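PDB 6NKD: Lip_vut3, C2L, which is a GDSL-family lipase that probably hydrolyses lipid esters and, as in related bacterial lipases, may take part in spore germination. Local coordinates for residues A[2-16]-A[37-51]. Residues are numbered along the deposited sequence; the frame is centred on the assembly and turned at random.
Sequences TLQYTALGDSLTVGV and LNEEVSLIVFAKSGL
Strands 3-9 and 41-47 form the first beta-alpha-beta unit of the SGNH-hydrolase fold, Leu3 pairing with Val41 and Gly9 with Ala47 in parallel register; helix 25-37 makes the crossover between them. The strand axes approach to 4.6 Å and are turned 24° against each other, the twist of a parallel pair. Evidence for regular pairing is the run of backbone bonds from Leu3 N to Glu40 O through Phe46 N to Ala7 O, with Tyr5 N meeting Ser42 O almost straight (N-H...O 170°); the last bond, Gly9 N to Phe46 O at 3.4 Å, is weak.

On the face bearing Tyr5, Leu43 lies side by side with the tyrosine, its CD1 methyl coming obliquely to the ring at 3.5 Å from Tyr5 CD2. Tyr5 OH bonds to Thr76 OG1 on strand 74-77, the neighbour of 3-9 on the side away from 41-47, and helix 25-37 covers this face. On the face bearing Leu8, Phe46 takes Leu8 CD2 at its ring edge, 3.7 Å from Phe46 CD2, and rests on helix 63-71. Phe46 CG stands anti to the carbonyl carbon (chi1 -57°), an orientation that runs the ring alongside the leucine. The bent chain of Gln4 lays the face of its amide over Ser42 CB, while Ile44 CD1 comes obliquely to the NE2 end, 3.4 Å from Gln4 NE2.

The GDSL sequence starts at Gly9, the last residue of strand 3-9, and puts Ser11, the nucleophile by similarity, at the start of helix 11-14; Ser11 OG bonds to His189 NE2, consistent with a Ser-His-Asp triad. Gly50, a substrate-binding residue by similarity, sits in the type II turn 48-51. Val14 CG2 packs against Ala47 CB at 3.6 Å, seating the short helix on the second strand. At the far end, Glu39, extended from its backbone, accepts from Thr2 N through the anti lone pair of OE2 at 2.6 Å.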
loop_
_atom_site.group_PDB
_atom_site.type_symbol
_atom_site.label_atom_id
_atom_site.label_comp_id
_atom_site.label_asym_id
_atom_site.label_seq_id
_atom_site.Cartn_x
_atom_site.Cartn_y
_atom_site.Cartn_z
ATOM N N THR A 2 -20.644 14.564 21.839
ATOM C CA THR A 2 -19.807 13.830 20.895
ATOM C C THR A 2 -20.304 12.399 20.715
ATOM O O THR A 2 -20.393 11.635 21.677
ATOM C CB THR A 2 -18.336 13.800 21.350
ATOM O OG1 THR A 2 -17.815 15.135 21.376
ATOM C CG2 THR A 2 -17.502 12.954 20.401
ATOM N N LEU A 3 -20.626 12.043 19.474
ATOM C CA LEU A 3 -21.122 10.713 19.155
ATOM C C LEU A 3 -19.967 9.794 18.778
ATOM O O LEU A 3 -18.990 10.225 18.158
ATOM C CB LEU A 3 -22.135 10.773 18.013
ATOM C CG LEU A 3 -23.398 11.599 18.259
ATOM C CD1 LEU A 3 -24.260 11.635 17.009
ATOM C CD2 LEU A 3 -24.183 11.045 19.439
ATOM N N GLN A 4 -20.088 8.525 19.156
ATOM C CA GLN A 4 -19.093 7.507 18.846
ATOM C C GLN A 4 -19.688 6.553 17.820
ATOM O O GLN A 4 -20.726 5.933 18.071
ATOM C CB GLN A 4 -18.669 6.751 20.106
ATOM C CG GLN A 4 -17.204 6.336 20.130
ATOM C CD GLN A 4 -16.282 7.465 20.561
ATOM O OE1 GLN A 4 -16.736 8.562 20.890
ATOM N NE2 GLN A 4 -14.981 7.198 20.566
ATOM N N TYR A 5 -19.036 6.445 16.667
ATOM C CA TYR A 5 -19.500 5.604 15.568
ATOM C C TYR A 5 -18.406 4.597 15.242
ATOM O O TYR A 5 -17.321 4.976 14.788
ATOM C CB TYR A 5 -19.861 6.456 14.349
ATOM C CG TYR A 5 -19.912 5.703 13.037
ATOM C CD1 TYR A 5 -20.651 4.533 12.907
ATOM C CD2 TYR A 5 -19.239 6.178 11.921
ATOM C CE1 TYR A 5 -20.700 3.847 11.708
ATOM C CE2 TYR A 5 -19.283 5.500 10.716
ATOM C CZ TYR A 5 -20.015 4.337 10.614
ATOM O OH TYR A 5 -20.062 3.661 9.415
ATOM N N THR A 6 -18.688 3.319 15.480
ATOM C CA THR A 6 -17.764 2.247 15.142
ATOM C C THR A 6 -18.215 1.570 13.854
ATOM O O THR A 6 -19.407 1.514 13.542
ATOM C CB THR A 6 -17.656 1.223 16.280
ATOM O OG1 THR A 6 -16.430 0.493 16.154
ATOM C CG2 THR A 6 -18.818 0.240 16.253
ATOM N N ALA A 7 -17.242 1.077 13.091
ATOM C CA ALA A 7 -17.516 0.459 11.802
ATOM C C ALA A 7 -16.710 -0.822 11.676
ATOM O O ALA A 7 -15.493 -0.818 11.890
ATOM C CB ALA A 7 -17.186 1.410 10.646
ATOM N N LEU A 8 -17.390 -1.910 11.330
ATOM C CA LEU A 8 -16.773 -3.218 11.188
ATOM C C LEU A 8 -17.122 -3.787 9.823
ATOM O O LEU A 8 -18.204 -3.530 9.290
ATOM C CB LEU A 8 -17.246 -4.177 12.287
ATOM C CG LEU A 8 -17.479 -3.551 13.663
ATOM C CD1 LEU A 8 -18.548 -4.318 14.422
ATOM C CD2 LEU A 8 -16.183 -3.500 14.456
ATOM N N GLY A 9 -16.202 -4.555 9.256
ATOM C CA GLY A 9 -16.499 -5.228 8.006
ATOM C C GLY A 9 -15.233 -5.556 7.233
ATOM O O GLY A 9 -14.148 -5.664 7.802
ATOM N N ASP A 10 -15.414 -5.709 5.922
ATOM C CA ASP A 10 -14.353 -6.170 5.037
ATOM C C ASP A 10 -13.764 -5.020 4.231
ATOM O O ASP A 10 -13.497 -3.945 4.775
ATOM C CB ASP A 10 -14.885 -7.270 4.113
ATOM C CG ASP A 10 -16.156 -6.861 3.382
ATOM O OD1 ASP A 10 -16.614 -7.630 2.509
ATOM O OD2 ASP A 10 -16.690 -5.767 3.665
ATOM N N SER A 11 -13.556 -5.237 2.930
ATOM C CA SER A 11 -12.903 -4.226 2.105
ATOM C C SER A 11 -13.786 -3.000 1.900
ATOM O O SER A 11 -13.269 -1.901 1.674
ATOM C CB SER A 11 -12.506 -4.824 0.755
ATOM O OG SER A 11 -13.613 -5.438 0.119
ATOM N N LEU A 12 -15.108 -3.164 1.974
ATOM C CA LEU A 12 -15.998 -2.019 1.810
ATOM C C LEU A 12 -15.818 -1.018 2.943
ATOM O O LEU A 12 -15.754 0.195 2.708
ATOM C CB LEU A 12 -17.453 -2.483 1.732
ATOM C CG LEU A 12 -17.838 -3.478 0.632
ATOM C CD1 LEU A 12 -19.350 -3.515 0.451
ATOM C CD2 LEU A 12 -17.141 -3.146 -0.677
ATOM N N THR A 13 -15.731 -1.509 4.184
ATOM C CA THR A 13 -15.489 -0.624 5.319
ATOM C C THR A 13 -14.092 -0.017 5.258
ATOM O O THR A 13 -13.883 1.106 5.731
ATOM C CB THR A 13 -15.691 -1.386 6.630
ATOM O OG1 THR A 13 -16.981 -2.008 6.629
ATOM C CG2 THR A 13 -15.598 -0.445 7.827
ATOM N N VAL A 14 -13.130 -0.736 4.679
ATOM C CA VAL A 14 -11.810 -0.160 4.456
ATOM C C VAL A 14 -11.890 0.977 3.445
ATOM O O VAL A 14 -11.204 1.997 3.579
ATOM C CB VAL A 14 -10.822 -1.253 4.003
ATOM C CG1 VAL A 14 -9.503 -0.638 3.560
ATOM C CG2 VAL A 14 -10.594 -2.261 5.118
ATOM N N GLY A 15 -12.736 0.831 2.432
ATOM C CA GLY A 15 -12.824 1.797 1.359
ATOM C C GLY A 15 -12.051 1.434 0.112
ATOM O O GLY A 15 -11.671 2.337 -0.643
ATOM N N VAL A 16 -11.804 0.147 -0.126
ATOM C CA VAL A 16 -11.026 -0.278 -1.281
ATOM C C VAL A 16 -11.796 0.042 -2.551
ATOM O O VAL A 16 -13.005 -0.206 -2.644
ATOM C CB VAL A 16 -10.699 -1.776 -1.182
ATOM C CG1 VAL A 16 -9.928 -2.247 -2.408
ATOM C CG2 VAL A 16 -9.916 -2.063 0.091
ATOM N N LEU A 37 -27.319 15.625 12.557
ATOM C CA LEU A 37 -27.548 15.651 13.994
ATOM C C LEU A 37 -26.895 16.842 14.681
ATOM O O LEU A 37 -27.099 17.030 15.885
ATOM C CB LEU A 37 -27.050 14.348 14.630
ATOM C CG LEU A 37 -27.645 13.064 14.044
ATOM C CD1 LEU A 37 -27.169 11.844 14.814
ATOM C CD2 LEU A 37 -29.165 13.133 14.025
ATOM N N ASN A 38 -26.123 17.647 13.949
ATOM C CA ASN A 38 -25.472 18.842 14.486
ATOM C C ASN A 38 -24.616 18.500 15.705
ATOM O O ASN A 38 -24.755 19.083 16.782
ATOM C CB ASN A 38 -26.502 19.923 14.822
ATOM C CG ASN A 38 -25.900 21.316 14.850
ATOM O OD1 ASN A 38 -24.685 21.479 14.970
ATOM N ND2 ASN A 38 -26.750 22.331 14.739
ATOM N N GLU A 39 -23.717 17.534 15.523
ATOM C CA GLU A 39 -22.851 17.085 16.603
ATOM C C GLU A 39 -21.651 16.364 16.006
ATOM O O GLU A 39 -21.800 15.562 15.082
ATOM C CB GLU A 39 -23.606 16.166 17.572
ATOM C CG GLU A 39 -22.798 15.732 18.782
ATOM C CD GLU A 39 -23.651 15.045 19.832
ATOM O OE1 GLU A 39 -24.890 15.024 19.671
ATOM O OE2 GLU A 39 -23.084 14.530 20.817
ATOM N N GLU A 40 -20.466 16.663 16.537
ATOM C CA GLU A 40 -19.251 16.007 16.077
ATOM C C GLU A 40 -19.318 14.509 16.357
ATOM O O GLU A 40 -19.978 14.059 17.298
ATOM C CB GLU A 40 -18.024 16.615 16.761
ATOM C CG GLU A 40 -17.867 18.120 16.573
ATOM C CD GLU A 40 -16.892 18.480 15.466
ATOM O OE1 GLU A 40 -17.035 17.952 14.342
ATOM O OE2 GLU A 40 -15.976 19.289 15.725
ATOM N N VAL A 41 -18.626 13.732 15.528
ATOM C CA VAL A 41 -18.655 12.276 15.607
ATOM C C VAL A 41 -17.226 11.755 15.645
ATOM O O VAL A 41 -16.389 12.159 14.829
ATOM C CB VAL A 41 -19.425 11.656 14.424
ATOM C CG1 VAL A 41 -19.189 10.153 14.356
ATOM C CG2 VAL A 41 -20.912 11.958 14.543
ATOM N N SER A 42 -16.947 10.866 16.596
ATOM C CA SER A 42 -15.680 10.152 16.647
ATOM C C SER A 42 -15.836 8.809 15.945
ATOM O O SER A 42 -16.826 8.102 16.157
ATOM C CB SER A 42 -15.228 9.947 18.093
ATOM O OG SER A 42 -14.004 9.234 18.144
ATOM N N LEU A 43 -14.859 8.462 15.111
ATOM C CA LEU A 43 -14.931 7.281 14.263
ATOM C C LEU A 43 -13.823 6.303 14.627
ATOM O O LEU A 43 -12.660 6.695 14.763
ATOM C CB LEU A 43 -14.827 7.665 12.784
ATOM C CG LEU A 43 -14.646 6.522 11.782
ATOM C CD1 LEU A 43 -15.808 5.542 11.855
ATOM C CD2 LEU A 43 -14.480 7.065 10.368
ATOM N N ILE A 44 -14.192 5.034 14.782
ATOM C CA ILE A 44 -13.248 3.935 14.947
ATOM C C ILE A 44 -13.600 2.867 13.922
ATOM O O ILE A 44 -14.776 2.532 13.745
ATOM C CB ILE A 44 -13.278 3.353 16.377
ATOM C CG1 ILE A 44 -13.050 4.450 17.423
ATOM C CG2 ILE A 44 -12.230 2.271 16.526
ATOM C CD1 ILE A 44 -14.326 5.002 18.031
ATOM N N VAL A 45 -12.585 2.337 13.239
ATOM C CA VAL A 45 -12.786 1.398 12.138
ATOM C C VAL A 45 -11.966 0.143 12.402
ATOM O O VAL A 45 -10.742 0.218 12.558
ATOM C CB VAL A 45 -12.400 2.013 10.780
ATOM C CG1 VAL A 45 -12.408 0.946 9.693
ATOM C CG2 VAL A 45 -13.346 3.149 10.423
ATOM N N PHE A 46 -12.638 -1.005 12.440
ATOM C CA PHE A 46 -11.987 -2.313 12.498
ATOM C C PHE A 46 -12.365 -3.049 11.219
ATOM O O PHE A 46 -13.467 -3.596 11.118
ATOM C CB PHE A 46 -12.413 -3.102 13.733
ATOM C CG PHE A 46 -12.146 -2.401 15.033
ATOM C CD1 PHE A 46 -10.861 -2.328 15.547
ATOM C CD2 PHE A 46 -13.185 -1.835 15.755
ATOM C CE1 PHE A 46 -10.616 -1.691 16.746
ATOM C CE2 PHE A 46 -12.947 -1.200 16.956
ATOM C CZ PHE A 46 -11.660 -1.127 17.453
ATOM N N ALA A 47 -11.464 -3.061 10.239
ATOM C CA ALA A 47 -11.773 -3.686 8.961
ATOM C C ALA A 47 -10.486 -4.109 8.270
ATOM O O ALA A 47 -9.428 -3.506 8.469
ATOM C CB ALA A 47 -12.577 -2.742 8.061
ATOM N N LYS A 48 -10.597 -5.151 7.450
ATOM C CA LYS A 48 -9.471 -5.687 6.699
ATOM C C LYS A 48 -10.022 -6.467 5.515
ATOM O O LYS A 48 -11.079 -7.095 5.610
ATOM C CB LYS A 48 -8.589 -6.589 7.574
ATOM C CG LYS A 48 -7.327 -7.110 6.894
ATOM C CD LYS A 48 -6.154 -6.159 7.081
ATOM C CE LYS A 48 -4.922 -6.644 6.332
ATOM N NZ LYS A 48 -4.604 -8.069 6.631
ATOM N N SER A 49 -9.305 -6.413 4.397
ATOM C CA SER A 49 -9.719 -7.162 3.218
ATOM C C SER A 49 -9.686 -8.660 3.501
ATOM O O SER A 49 -8.764 -9.168 4.144
ATOM C CB SER A 49 -8.816 -6.824 2.032
ATOM O OG SER A 49 -8.935 -5.456 1.687
ATOM N N GLY A 50 -10.707 -9.366 3.025
ATOM C CA GLY A 50 -10.810 -10.791 3.261
ATOM C C GLY A 50 -11.275 -11.181 4.644
ATOM O O GLY A 50 -11.121 -12.347 5.024
ATOM N N LEU A 51 -11.836 -10.250 5.410
ATOM C CA LEU A 51 -12.342 -10.549 6.747
ATOM C C LEU A 51 -13.760 -11.085 6.609
ATOM O O LEU A 51 -14.710 -10.323 6.413
ATOM C CB LEU A 51 -12.299 -9.307 7.629
ATOM C CG LEU A 51 -11.760 -9.502 9.046
ATOM C CD1 LEU A 51 -10.310 -9.956 9.000
ATOM C CD2 LEU A 51 -11.900 -8.221 9.852
#